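Reticulocyte-binding protein 2a (Plasmodium vivax, PDB 4Z8N) probably helps the malaria parasite recognise and invade red blood cells, this chain being the helical erythrocyte-binding domain of a much longer invasion protein. Local coordinates at residues A[32-37]-A[252-257]; A[64-69]-A[115-120]; A[176-181]-A[210-215]. All coordinates share one frame; numbering follows the deposited sequence.

Contact 1. Residues A[32-37]-A[252-257]; sequences AEIKYY and LYFDSA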
ATOM      1  N   ALA A  32      10.214  13.053  -3.407  1.00 37.78           N
ATOM      2  CA  ALA A  32      10.702  12.781  -4.754  1.00 40.12           C
ATOM      3  C   ALA A  32       9.943  13.615  -5.780  1.00 41.69           C
ATOM      4  O   ALA A  32      10.518  14.071  -6.766  1.00 43.93           O
ATOM      5  CB  ALA A  32      10.579  11.296  -5.078  1.00 40.44           C
ATOM      6  N   GLU A  33       8.650  13.818  -5.536  1.00 40.61           N
ATOM      7  CA  GLU A  33       7.812  14.615  -6.431  1.00 42.01           C
ATOM      8  C   GLU A  33       8.214  16.084  -6.425  1.00 44.03           C
ATOM      9  O   GLU A  33       8.288  16.716  -7.480  1.00 43.59           O
ATOM     10  CB  GLU A  33       6.335  14.483  -6.049  1.00 38.98           C
ATOM     11  CG  GLU A  33       5.746  13.123  -6.368  1.00 41.37           C
ATOM     12  CD  GLU A  33       5.848  12.784  -7.843  1.00 45.28           C
ATOM     13  OE1 GLU A  33       5.637  13.690  -8.678  1.00 47.62           O
ATOM     14  OE2 GLU A  33       6.150  11.617  -8.166  1.00 43.72           O
ATOM     15  N   ILE A  34       8.468  16.622  -5.236  1.00 43.11           N
ATOM     16  CA  ILE A  34       8.902  18.008  -5.093  1.00 46.06           C
ATOM     17  C   ILE A  34      10.209  18.241  -5.846  1.00 49.48           C
ATOM     18  O   ILE A  34      10.420  19.305  -6.434  1.00 47.34           O
ATOM     19  CB  ILE A  34       9.080  18.392  -3.608  1.00 45.65           C
ATOM     20  CG1 ILE A  34       7.729  18.398  -2.896  1.00 48.42           C
ATOM     21  CG2 ILE A  34       9.726  19.764  -3.469  1.00 47.13           C
ATOM     22  CD1 ILE A  34       6.762  19.424  -3.444  1.00 46.48           C
ATOM     23  N   LYS A  35      11.068  17.225  -5.848  1.00 50.78           N
ATOM     24  CA  LYS A  35      12.391  17.325  -6.455  1.00 52.52           C
ATOM     25  C   LYS A  35      12.352  17.807  -7.903  1.00 53.49           C
ATOM     26  O   LYS A  35      13.123  18.686  -8.279  1.00 53.91           O
ATOM     27  CB  LYS A  35      13.113  15.979  -6.375  1.00 54.23           C
ATOM     28  CG  LYS A  35      14.508  15.995  -6.975  1.00 57.21           C
ATOM     29  CD  LYS A  35      15.212  14.664  -6.767  1.00 61.05           C
ATOM     30  CE  LYS A  35      16.014  14.660  -5.478  1.00 63.52           C
ATOM     31  NZ  LYS A  35      17.395  15.185  -5.689  1.00 68.86           N
ATOM     32  N   TYR A  36      11.457  17.254  -8.718  1.00 50.13           N
ATOM     33  CA  TYR A  36      11.380  17.703 -10.107  1.00 56.47           C
ATOM     34  C   TYR A  36      10.205  18.653 -10.340  1.00 56.29           C
ATOM     35  O   TYR A  36      10.017  19.165 -11.445  1.00 58.65           O
ATOM     36  CB  TYR A  36      11.308  16.508 -11.065  1.00 60.15           C
ATOM     37  CG  TYR A  36      10.068  15.651 -10.961  1.00 62.35           C
ATOM     38  CD1 TYR A  36       8.953  15.912 -11.748  1.00 68.28           C
ATOM     39  CD2 TYR A  36      10.022  14.561 -10.103  1.00 62.92           C
ATOM     40  CE1 TYR A  36       7.820  15.123 -11.670  1.00 70.19           C
ATOM     41  CE2 TYR A  36       8.892  13.766 -10.017  1.00 65.40           C
ATOM     42  CZ  TYR A  36       7.795  14.052 -10.804  1.00 70.18           C
ATOM     43  OH  TYR A  36       6.668  13.266 -10.727  1.00 72.97           O
ATOM     44  N   TYR A  37       9.431  18.902  -9.289  1.00 50.33           N
ATOM     45  CA  TYR A  37       8.365  19.894  -9.345  1.00 48.81           C
ATOM     46  C   TYR A  37       8.951  21.296  -9.538  1.00 47.78           C
ATOM     47  O   TYR A  37       8.493  22.059 -10.388  1.00 50.62           O
ATOM     48  CB  TYR A  37       7.518  19.845  -8.066  1.00 47.16           C
ATOM     49  CG  TYR A  37       6.158  20.505  -8.182  1.00 46.88           C
ATOM     50  CD1 TYR A  37       6.034  21.887  -8.297  1.00 43.07           C
ATOM     51  CD2 TYR A  37       4.993  19.744  -8.159  1.00 42.93           C
ATOM     52  CE1 TYR A  37       4.796  22.490  -8.402  1.00 45.91           C
ATOM     53  CE2 TYR A  37       3.748  20.339  -8.257  1.00 44.23           C
ATOM     54  CZ  TYR A  37       3.656  21.713  -8.378  1.00 47.54           C
ATOM     55  OH  TYR A  37       2.421  22.311  -8.478  1.00 51.40           O
ATOM     56  N   LEU A 252      -0.042  25.762  -2.901  1.00 58.29           N
ATOM     57  CA  LEU A 252      -0.532  25.219  -4.163  1.00 54.48           C
ATOM     58  C   LEU A 252       0.404  24.121  -4.659  1.00 52.06           C
ATOM     59  O   LEU A 252      -0.045  23.053  -5.081  1.00 46.09           O
ATOM     60  CB  LEU A 252      -0.669  26.323  -5.216  1.00 55.43           C
ATOM     61  CG  LEU A 252      -1.968  27.133  -5.203  1.00 55.80           C
ATOM     62  CD1 LEU A 252      -1.972  28.159  -6.323  1.00 61.05           C
ATOM     63  CD2 LEU A 252      -3.177  26.215  -5.317  1.00 54.95           C
ATOM     64  N   TYR A 253       1.705  24.392  -4.594  1.00 51.24           N
ATOM     65  CA  TYR A 253       2.718  23.408  -4.958  1.00 45.41           C
ATOM     66  C   TYR A 253       2.596  22.155  -4.096  1.00 45.29           C
ATOM     67  O   TYR A 253       2.516  21.038  -4.607  1.00 45.32           O
ATOM     68  CB  TYR A 253       4.129  23.987  -4.804  1.00 49.78           C
ATOM     69  CG  TYR A 253       4.588  24.926  -5.902  1.00 51.31           C
ATOM     70  CD1 TYR A 253       3.691  25.469  -6.814  1.00 52.35           C
ATOM     71  CD2 TYR A 253       5.932  25.264  -6.025  1.00 52.24           C
ATOM     72  CE1 TYR A 253       4.123  26.328  -7.817  1.00 57.55           C
ATOM     73  CE2 TYR A 253       6.372  26.120  -7.020  1.00 53.76           C
ATOM     74  CZ  TYR A 253       5.466  26.649  -7.913  1.00 55.77           C
ATOM     75  OH  TYR A 253       5.911  27.498  -8.901  1.00 58.53           O
ATOM     76  N   PHE A 254       2.579  22.358  -2.783  1.00 43.39           N
ATOM     77  CA  PHE A 254       2.629  21.258  -1.828  1.00 45.69           C
ATOM     78  C   PHE A 254       1.356  20.416  -1.849  1.00 46.78           C
ATOM     79  O   PHE A 254       1.417  19.193  -1.748  1.00 42.41           O
ATOM     80  CB  PHE A 254       2.881  21.793  -0.416  1.00 48.91           C
ATOM     81  CG  PHE A 254       4.229  22.445  -0.242  1.00 49.26           C
ATOM     82  CD1 PHE A 254       5.236  22.259  -1.177  1.00 48.61           C
ATOM     83  CD2 PHE A 254       4.487  23.243   0.861  1.00 52.98           C
ATOM     84  CE1 PHE A 254       6.473  22.859  -1.018  1.00 50.76           C
ATOM     85  CE2 PHE A 254       5.723  23.845   1.027  1.00 55.45           C
ATOM     86  CZ  PHE A 254       6.717  23.653   0.086  1.00 54.10           C
ATOM     87  N   ASP A 255       0.207  21.071  -1.975  1.00 49.29           N
ATOM     88  CA  ASP A 255      -1.067  20.362  -2.053  1.00 48.36           C
ATOM     89  C   ASP A 255      -1.127  19.475  -3.291  1.00 42.20           C
ATOM     90  O   ASP A 255      -1.579  18.334  -3.224  1.00 38.18           O
ATOM     91  CB  ASP A 255      -2.235  21.351  -2.056  1.00 51.72           C
ATOM     92  CG  ASP A 255      -2.505  21.942  -0.683  1.00 57.67           C
ATOM     93  OD1 ASP A 255      -1.705  21.694   0.243  1.00 59.10           O
ATOM     94  OD2 ASP A 255      -3.514  22.663  -0.533  1.00 58.30           O
ATOM     95  N   SER A 256      -0.664  20.008  -4.417  1.00 39.31           N
ATOM     96  CA  SER A 256      -0.655  19.276  -5.679  1.00 42.70           C
ATOM     97  C   SER A 256       0.220  18.036  -5.603  1.00 41.26           C
ATOM     98  O   SER A 256      -0.203  16.941  -5.972  1.00 44.31           O
ATOM     99  CB  SER A 256      -0.168  20.175  -6.816  1.00 40.52           C
ATOM    100  OG  SER A 256      -1.022  21.289  -6.976  1.00 53.03           O
ATOM    101  N   ALA A 257       1.446  18.222  -5.128  1.00 39.91           N
ATOM    102  CA  ALA A 257       2.410  17.135  -5.051  1.00 39.34           C
ATOM    103  C   ALA A 257       1.959  16.072  -4.056  1.00 37.62           C
ATOM    104  O   ALA A 257       2.161  14.881  -4.281  1.00 38.73           O
ATOM    105  CB  ALA A 257       3.782  17.671  -4.673  1.00 37.88           C
TER
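Tyr37 is the bump that fills the main hollow of this contact, a notch on segment 252-257 lined by Tyr253, Ser256 and Ala257. Its CG stands anti to the backbone N (chi1 -162°), and from there the ring runs out toward the other helix. CE1 settles over one face of the Tyr253 ring, nearer the rim than the centre, 3.5 Å from Tyr253 CG. The two ring planes meet at 47° with centroids 4.9 Å apart, an oblique pairing. Further out, the phenol oxygen comes down on aliphatic carbon, with Tyr37 OH 3.7 Å from Ser256 CB. Ser256 itself turns its hydroxyl back along its own helix, where OG donates to Leu252 O at 2.8 Å.

A second, smaller fit lies beside the first. Ile34 pushes CD1 into the angle between Ala257 and Phe254, reaching Ala257 CB at 3.7 Å and Phe254 CD1 at 3.9 Å; its side chain and that of Phe254 cross at about a right angle. The small Ala257 lets the backbones come near, its CA 6.1 Å from Glu33 CA, while the axes of the two short segments remain 10.1 Å apart at 131°. Helix 149-162 also touches this site, through Met154 and Tyr158 on Tyr37.

No hydrogen bond passes between the segments. Tyr253 OH is bonded to His41, so a polar partner outside the two segments helps to fix that ring, whereas helix 26-37 is held against the long helix 246-297 here by the fit of apolar and aromatic surfaces.

Contact 2. Residues A[64-69]-A[115-120]; sequences QNQINS and VQANME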
ATOM      1  N   GLN A  64      15.533   1.265   4.587  1.00 50.73           N
ATOM      2  CA  GLN A  64      15.790   0.126   3.717  1.00 55.22           C
ATOM      3  C   GLN A  64      16.572  -0.965   4.443  1.00 56.75           C
ATOM      4  O   GLN A  64      16.291  -2.153   4.279  1.00 53.52           O
ATOM      5  CB  GLN A  64      16.546   0.577   2.466  1.00 62.89           C
ATOM      6  CG  GLN A  64      16.359  -0.334   1.268  1.00 69.01           C
ATOM      7  CD  GLN A  64      16.088   0.439  -0.008  1.00 72.86           C
ATOM      8  OE1 GLN A  64      16.447   1.611  -0.125  1.00 74.01           O
ATOM      9  NE2 GLN A  64      15.446  -0.215  -0.970  1.00 73.81           N
ATOM     10  N   ASN A  65      17.550  -0.556   5.246  1.00 54.95           N
ATOM     11  CA  ASN A  65      18.332  -1.501   6.034  1.00 60.63           C
ATOM     12  C   ASN A  65      17.474  -2.211   7.073  1.00 56.80           C
ATOM     13  O   ASN A  65      17.637  -3.408   7.313  1.00 52.77           O
ATOM     14  CB  ASN A  65      19.503  -0.795   6.723  1.00 69.07           C
ATOM     15  CG  ASN A  65      20.536  -0.287   5.738  1.00 76.76           C
ATOM     16  OD1 ASN A  65      20.688  -0.831   4.645  1.00 78.19           O
ATOM     17  ND2 ASN A  65      21.253   0.763   6.121  1.00 81.71           N
ATOM     18  N   GLN A  66      16.559  -1.467   7.687  1.00 52.14           N
ATOM     19  CA  GLN A  66      15.643  -2.044   8.660  1.00 52.91           C
ATOM     20  C   GLN A  66      14.747  -3.093   8.005  1.00 48.82           C
ATOM     21  O   GLN A  66      14.568  -4.186   8.543  1.00 45.17           O
ATOM     22  CB  GLN A  66      14.791  -0.956   9.315  1.00 53.16           C
ATOM     23  CG  GLN A  66      13.760  -1.499  10.292  1.00 53.58           C
ATOM     24  CD  GLN A  66      13.015  -0.403  11.025  1.00 53.42           C
ATOM     25  OE1 GLN A  66      13.606   0.592  11.445  1.00 55.23           O
ATOM     26  NE2 GLN A  66      11.708  -0.580  11.181  1.00 48.53           N
ATOM     27  N   ILE A  67      14.196  -2.758   6.840  1.00 48.09           N
ATOM     28  CA  ILE A  67      13.351  -3.682   6.094  1.00 44.54           C
ATOM     29  C   ILE A  67      14.138  -4.929   5.700  1.00 47.28           C
ATOM     30  O   ILE A  67      13.609  -6.041   5.721  1.00 44.69           O
ATOM     31  CB  ILE A  67      12.765  -3.026   4.826  1.00 49.12           C
ATOM     32  CG1 ILE A  67      11.957  -1.780   5.191  1.00 50.66           C
ATOM     33  CG2 ILE A  67      11.874  -4.005   4.074  1.00 44.30           C
ATOM     34  CD1 ILE A  67      10.715  -2.077   5.998  1.00 47.20           C
ATOM     35  N   ASN A  68      15.409  -4.737   5.356  1.00 50.69           N
ATOM     36  CA  ASN A  68      16.282  -5.850   5.001  1.00 55.80           C
ATOM     37  C   ASN A  68      16.524  -6.793   6.176  1.00 55.08           C
ATOM     38  O   ASN A  68      16.723  -7.992   5.987  1.00 58.41           O
ATOM     39  CB  ASN A  68      17.622  -5.336   4.469  1.00 58.31           C
ATOM     40  CG  ASN A  68      17.493  -4.665   3.117  1.00 64.17           C
ATOM     41  OD1 ASN A  68      16.501  -4.853   2.411  1.00 67.28           O
ATOM     42  ND2 ASN A  68      18.500  -3.882   2.746  1.00 66.78           N
ATOM     43  N   SER A  69      16.506  -6.247   7.387  1.00 55.06           N
ATOM     44  CA  SER A  69      16.723  -7.049   8.586  1.00 57.81           C
ATOM     45  C   SER A  69      15.477  -7.855   8.946  1.00 54.05           C
ATOM     46  O   SER A  69      15.534  -8.759   9.781  1.00 53.93           O
ATOM     47  CB  SER A  69      17.129  -6.158   9.763  1.00 62.94           C
ATOM     48  OG  SER A  69      16.069  -5.290  10.133  1.00 64.33           O
ATOM     49  N   VAL A 115       8.776  -4.368  10.950  1.00 47.31           N
ATOM     50  CA  VAL A 115       8.584  -3.402   9.873  1.00 43.63           C
ATOM     51  C   VAL A 115       8.186  -2.031  10.419  1.00 45.29           C
ATOM     52  O   VAL A 115       8.708  -1.002   9.986  1.00 45.58           O
ATOM     53  CB  VAL A 115       7.513  -3.895   8.875  1.00 41.94           C
ATOM     54  CG1 VAL A 115       7.130  -2.793   7.897  1.00 38.39           C
ATOM     55  CG2 VAL A 115       8.011  -5.126   8.134  1.00 38.32           C
ATOM     56  N   GLN A 116       7.272  -2.021  11.383  1.00 46.29           N
ATOM     57  CA  GLN A 116       6.780  -0.771  11.954  1.00 48.26           C
ATOM     58  C   GLN A 116       7.687  -0.212  13.047  1.00 48.26           C
ATOM     59  O   GLN A 116       7.357   0.797  13.668  1.00 47.59           O
ATOM     60  CB  GLN A 116       5.370  -0.960  12.517  1.00 48.90           C
ATOM     61  CG  GLN A 116       4.269  -0.980  11.475  1.00 48.77           C
ATOM     62  CD  GLN A 116       2.893  -1.057  12.102  1.00 55.63           C
ATOM     63  OE1 GLN A 116       2.753  -1.424  13.270  1.00 57.55           O
ATOM     64  NE2 GLN A 116       1.868  -0.700  11.336  1.00 58.37           N
ATOM     65  N   ALA A 117       8.817  -0.867  13.294  1.00 48.35           N
ATOM     66  CA  ALA A 117       9.760  -0.382  14.297  1.00 49.75           C
ATOM     67  C   ALA A 117      10.307   0.982  13.886  1.00 48.30           C
ATOM     68  O   ALA A 117      10.515   1.240  12.698  1.00 46.91           O
ATOM     69  CB  ALA A 117      10.893  -1.378  14.495  1.00 51.16           C
ATOM     70  N   ASN A 118      10.507   1.855  14.872  1.00 52.42           N
ATOM     71  CA  ASN A 118      11.031   3.206  14.651  1.00 54.06           C
ATOM     72  C   ASN A 118      10.137   4.073  13.761  1.00 51.95           C
ATOM     73  O   ASN A 118      10.582   5.098  13.245  1.00 49.72           O
ATOM     74  CB  ASN A 118      12.433   3.136  14.043  1.00 52.70           C
ATOM     75  CG  ASN A 118      13.365   2.243  14.833  1.00 57.81           C
ATOM     76  OD1 ASN A 118      13.514   2.400  16.046  1.00 58.46           O
ATOM     77  ND2 ASN A 118      13.991   1.292  14.149  1.00 58.38           N
ATOM     78  N   MET A 119       8.884   3.656  13.593  1.00 48.53           N
ATOM     79  CA  MET A 119       7.916   4.362  12.751  1.00 49.38           C
ATOM     80  C   MET A 119       7.805   5.828  13.138  1.00 48.56           C
ATOM     81  O   MET A 119       7.705   6.716  12.291  1.00 48.28           O
ATOM     82  CB  MET A 119       6.546   3.682  12.850  1.00 53.39           C
ATOM     83  CG  MET A 119       5.347   4.611  12.728  1.00 58.43           C
ATOM     84  SD  MET A 119       3.781   3.738  12.945  1.00137.28           S
ATOM     85  CE  MET A 119       4.128   2.760  14.406  1.00 75.84           C
ATOM     86  N   GLU A 120       7.855   6.058  14.439  1.00 51.78           N
ATOM     87  CA  GLU A 120       7.675   7.370  15.027  1.00 60.04           C
ATOM     88  C   GLU A 120       8.875   8.273  14.801  1.00 61.88           C
ATOM     89  O   GLU A 120       8.729   9.456  14.480  1.00 47.12           O
ATOM     90  CB  GLU A 120       7.422   7.210  16.515  1.00 68.24           C
ATOM     91  CG  GLU A 120       7.048   8.465  17.213  1.00 79.03           C
ATOM     92  CD  GLU A 120       6.556   8.181  18.611  1.00 93.12           C
ATOM     93  OE1 GLU A 120       7.385   7.935  19.513  1.00 98.41           O
ATOM     94  OE2 GLU A 120       5.323   8.154  18.794  1.00 97.60           O
TER
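Gln66 reaches across to Ala117 and Asn118 because its chain is fully drawn out: CG lies anti to the backbone N (chi1 177°) and CD continues the extension, carrying the terminal amide from helix 42-69 to the turn on the other side. Asn118 presents its amide from a CG placed beside its own backbone N. The two amide planes stand 71° apart, and the groups meet through a pair of bonds. Gln66 NE2 donates to Ala117 O at 2.7 Å, nearly straight at 167° and with the oxygen close to the Gln66 amide plane. In return, Asn118 ND2 donates to Gln66 OE1 at 2.8 Å. Both donors approach from above the plane of the carbonyl they bond. One side chain thus reads both a backbone C=O and a side-chain N-H of the type II turn running from Gln116 to Met119. Ala117 CB packs against the amide nitrogen, 3.5 Å from Gln66 NE2. Beside this polar bridge, Ile67 CD1 meets Val115 CG1 at 4.1 Å.

The turn follows helix 94-115, near the Cys70–Cys114 disulfide, and leads into helix 119-136, which carries Glu120, a calcium ligand observed for this protein, though no calcium is bound here. With NE2 bonded also to Cys114 O, and OE1 to Tyr122 OH, the Gln66 amide is held in rotation, and a surface connection gains directional polar bonds rather than broad apolar burial.

Contact 3. Residues A[176-181]-A[210-215]; sequences TLKASL and EMLDII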
ATOM      1  N   THR A 176     -16.821  -7.246  -5.523  1.00 35.34           N
ATOM      2  CA  THR A 176     -17.525  -8.420  -6.018  1.00 38.75           C
ATOM      3  C   THR A 176     -16.875  -9.706  -5.507  1.00 36.38           C
ATOM      4  O   THR A 176     -17.564 -10.658  -5.134  1.00 33.26           O
ATOM      5  CB  THR A 176     -17.574  -8.427  -7.558  1.00 40.24           C
ATOM      6  OG1 THR A 176     -18.257  -7.253  -8.010  1.00 44.67           O
ATOM      7  CG2 THR A 176     -18.316  -9.639  -8.068  1.00 39.33           C
ATOM      8  N   LEU A 177     -15.548  -9.724  -5.474  1.00 35.77           N
ATOM      9  CA  LEU A 177     -14.828 -10.879  -4.954  1.00 35.99           C
ATOM     10  C   LEU A 177     -15.052 -11.023  -3.453  1.00 35.56           C
ATOM     11  O   LEU A 177     -15.216 -12.134  -2.947  1.00 34.66           O
ATOM     12  CB  LEU A 177     -13.334 -10.770  -5.260  1.00 39.96           C
ATOM     13  CG  LEU A 177     -12.507 -12.015  -4.934  1.00 45.36           C
ATOM     14  CD1 LEU A 177     -13.034 -13.215  -5.708  1.00 43.61           C
ATOM     15  CD2 LEU A 177     -11.035 -11.781  -5.238  1.00 47.27           C
ATOM     16  N   LYS A 178     -15.062  -9.897  -2.744  1.00 31.20           N
ATOM     17  CA  LYS A 178     -15.327  -9.901  -1.307  1.00 32.26           C
ATOM     18  C   LYS A 178     -16.660 -10.566  -0.995  1.00 30.80           C
ATOM     19  O   LYS A 178     -16.754 -11.384  -0.081  1.00 31.45           O
ATOM     20  CB  LYS A 178     -15.311  -8.477  -0.756  1.00 34.87           C
ATOM     21  CG  LYS A 178     -15.543  -8.374   0.741  1.00 34.70           C
ATOM     22  CD  LYS A 178     -15.509  -6.917   1.174  1.00 39.27           C
ATOM     23  CE  LYS A 178     -15.610  -6.774   2.678  1.00 46.40           C
ATOM     24  NZ  LYS A 178     -15.551  -5.343   3.087  1.00 52.07           N
ATOM     25  N   ALA A 179     -17.685 -10.215  -1.765  1.00 31.47           N
ATOM     26  CA  ALA A 179     -19.015 -10.771  -1.570  1.00 33.54           C
ATOM     27  C   ALA A 179     -19.020 -12.290  -1.746  1.00 30.16           C
ATOM     28  O   ALA A 179     -19.629 -13.003  -0.954  1.00 33.77           O
ATOM     29  CB  ALA A 179     -20.006 -10.120  -2.526  1.00 33.99           C
ATOM     30  N   SER A 180     -18.336 -12.781  -2.777  1.00 31.38           N
ATOM     31  CA  SER A 180     -18.290 -14.220  -3.030  1.00 34.28           C
ATOM     32  C   SER A 180     -17.516 -14.943  -1.927  1.00 31.71           C
ATOM     33  O   SER A 180     -17.832 -16.083  -1.580  1.00 30.24           O
ATOM     34  CB  SER A 180     -17.673 -14.520  -4.402  1.00 36.18           C
ATOM     35  OG  SER A 180     -16.333 -14.070  -4.483  1.00 41.09           O
ATOM     36  N   LEU A 181     -16.513 -14.272  -1.370  1.00 29.85           N
ATOM     37  CA  LEU A 181     -15.750 -14.827  -0.256  1.00 30.41           C
ATOM     38  C   LEU A 181     -16.600 -14.893   1.007  1.00 34.32           C
ATOM     39  O   LEU A 181     -16.482 -15.830   1.793  1.00 32.50           O
ATOM     40  CB  LEU A 181     -14.492 -14.000   0.004  1.00 29.25           C
ATOM     41  CG  LEU A 181     -13.382 -14.108  -1.045  1.00 33.74           C
ATOM     42  CD1 LEU A 181     -12.273 -13.120  -0.740  1.00 30.13           C
ATOM     43  CD2 LEU A 181     -12.833 -15.532  -1.121  1.00 34.20           C
ATOM     44  N   GLU A 210      -7.350 -14.902   4.535  1.00 35.93           N
ATOM     45  CA  GLU A 210      -6.253 -14.072   4.056  1.00 43.31           C
ATOM     46  C   GLU A 210      -6.637 -13.374   2.752  1.00 37.26           C
ATOM     47  O   GLU A 210      -6.116 -12.308   2.443  1.00 38.30           O
ATOM     48  CB  GLU A 210      -4.961 -14.894   3.900  1.00 46.73           C
ATOM     49  CG  GLU A 210      -4.969 -15.978   2.839  1.00 48.68           C
ATOM     50  CD  GLU A 210      -3.619 -16.685   2.730  1.00 48.68           C
ATOM     51  OE1 GLU A 210      -2.585 -16.073   3.080  1.00 48.00           O
ATOM     52  OE2 GLU A 210      -3.587 -17.856   2.299  1.00 48.02           O
ATOM     53  N   MET A 211      -7.572 -13.948   2.002  1.00 37.67           N
ATOM     54  CA  MET A 211      -8.075 -13.264   0.814  1.00 35.84           C
ATOM     55  C   MET A 211      -8.911 -12.052   1.210  1.00 34.50           C
ATOM     56  O   MET A 211      -8.842 -11.007   0.561  1.00 34.78           O
ATOM     57  CB  MET A 211      -8.885 -14.212  -0.068  1.00 34.61           C
ATOM     58  CG  MET A 211      -8.015 -15.132  -0.904  1.00 34.50           C
ATOM     59  SD  MET A 211      -8.937 -16.168  -2.050  1.00 37.66           S
ATOM     60  CE  MET A 211      -9.443 -14.962  -3.277  1.00 46.04           C
ATOM     61  N   LEU A 212      -9.684 -12.187   2.284  1.00 36.00           N
ATOM     62  CA  LEU A 212     -10.444 -11.065   2.822  1.00 37.55           C
ATOM     63  C   LEU A 212      -9.500 -10.000   3.387  1.00 41.13           C
ATOM     64  O   LEU A 212      -9.758  -8.802   3.255  1.00 39.90           O
ATOM     65  CB  LEU A 212     -11.432 -11.538   3.895  1.00 31.05           C
ATOM     66  CG  LEU A 212     -12.657 -12.316   3.395  1.00 32.22           C
ATOM     67  CD1 LEU A 212     -13.456 -12.890   4.557  1.00 35.15           C
ATOM     68  CD2 LEU A 212     -13.547 -11.438   2.529  1.00 32.19           C
ATOM     69  N   ASP A 213      -8.404 -10.440   4.000  1.00 42.74           N
ATOM     70  CA  ASP A 213      -7.398  -9.521   4.542  1.00 45.59           C
ATOM     71  C   ASP A 213      -6.707  -8.727   3.442  1.00 41.34           C
ATOM     72  O   ASP A 213      -6.447  -7.534   3.594  1.00 44.42           O
ATOM     73  CB  ASP A 213      -6.350 -10.283   5.353  1.00 49.06           C
ATOM     74  CG  ASP A 213      -6.883 -10.773   6.679  1.00 53.24           C
ATOM     75  OD1 ASP A 213      -7.819 -10.142   7.216  1.00 57.70           O
ATOM     76  OD2 ASP A 213      -6.366 -11.790   7.185  1.00 56.09           O
ATOM     77  N   ILE A 214      -6.394  -9.406   2.345  1.00 39.42           N
ATOM     78  CA  ILE A 214      -5.812  -8.758   1.176  1.00 42.23           C
ATOM     79  C   ILE A 214      -6.774  -7.708   0.619  1.00 40.76           C
ATOM     80  O   ILE A 214      -6.360  -6.609   0.249  1.00 36.90           O
ATOM     81  CB  ILE A 214      -5.467  -9.788   0.079  1.00 41.12           C
ATOM     82  CG1 ILE A 214      -4.312 -10.682   0.531  1.00 47.26           C
ATOM     83  CG2 ILE A 214      -5.102  -9.095  -1.216  1.00 35.45           C
ATOM     84  CD1 ILE A 214      -3.978 -11.788  -0.451  1.00 47.89           C
ATOM     85  N   ILE A 215      -8.058  -8.046   0.570  1.00 38.28           N
ATOM     86  CA  ILE A 215      -9.076  -7.110   0.092  1.00 37.04           C
ATOM     87  C   ILE A 215      -9.159  -5.883   1.000  1.00 36.38           C
ATOM     88  O   ILE A 215      -9.275  -4.754   0.516  1.00 33.91           O
ATOM     89  CB  ILE A 215     -10.458  -7.791  -0.016  1.00 36.19           C
ATOM     90  CG1 ILE A 215     -10.449  -8.794  -1.170  1.00 38.53           C
ATOM     91  CG2 ILE A 215     -11.564  -6.763  -0.233  1.00 33.25           C
ATOM     92  CD1 ILE A 215     -11.765  -9.491  -1.391  1.00 38.48           C
TER
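Segments 176-181 and 210-215 are both helical throughout and run roughly antiparallel, the axes of the two short segments at 153° and approaching to 10.2 Å. The nearest backbones are those of Lys178 and Leu212, whose CA atoms lie 6.5 Å apart.

Ile215 reaches deepest toward the opposing backbone. Its CD1 comes within 3.6 Å of Lys178 CA and also touches the CB of that lysine, so that the methyl rests on the surface of the helix between the side chains of Leu177, Lys178 and Leu181. Leu181 answers from the other helix. Its CG lies anti to its carbonyl carbon (chi1 -71°), and CD1 beyond it sits between two residues one turn apart, 3.6 Å from Met211 CB and 3.7 Å from Ile215 CD1. Its CB meanwhile receives Leu212 CD2 at 3.7 Å.

Such alternation of aliphatic side chains along neighbouring antiparallel helices is how helix 168-194 and helix 199-237 pair, as consecutive arms of a helical hairpin in the region assigned to the Rh5 coiled-coil family. The C-terminal helix 246-297 lies against the same hairpin, with Leu284 touching Leu181 and Lys280 touching Met211.

Met211 bends at chi3 (72°), and its CE ends 4.1 Å from Leu177 CD2; the two side chains cross at about a right angle. Leu181 CD2 lies beside both SD and CE of the same methionine. Lys178 contributes its aliphatic stem rather than its charge. The extended chain passes Leu212 with Lys178 CG 4.1 Å from Leu212 CD2, and its NZ goes on to a long, weak ion pair with Glu219.

In the fold
The three contacts are spread through one elongated helical domain and none touches another. Contact 1 joins helix 26-37 to helix 246-297; contacts 2 and 3 both fall, one after the other, within the sequence it spans. Contact 2 ties helix 42-69 to the turn before helix 119-136, and contact 3 pairs helices 168-194 and 199-237. Centres of contacts 1 and 2 are about 26 Å apart, those of 2 and 3 about 29 Å, and those of 1 and 3 about 35 Å, on opposite sides of the chain's centre. Within the erythrocyte-binding domain, one contact thus links chain parts 215 residues apart, while the other two link parts closer in sequence.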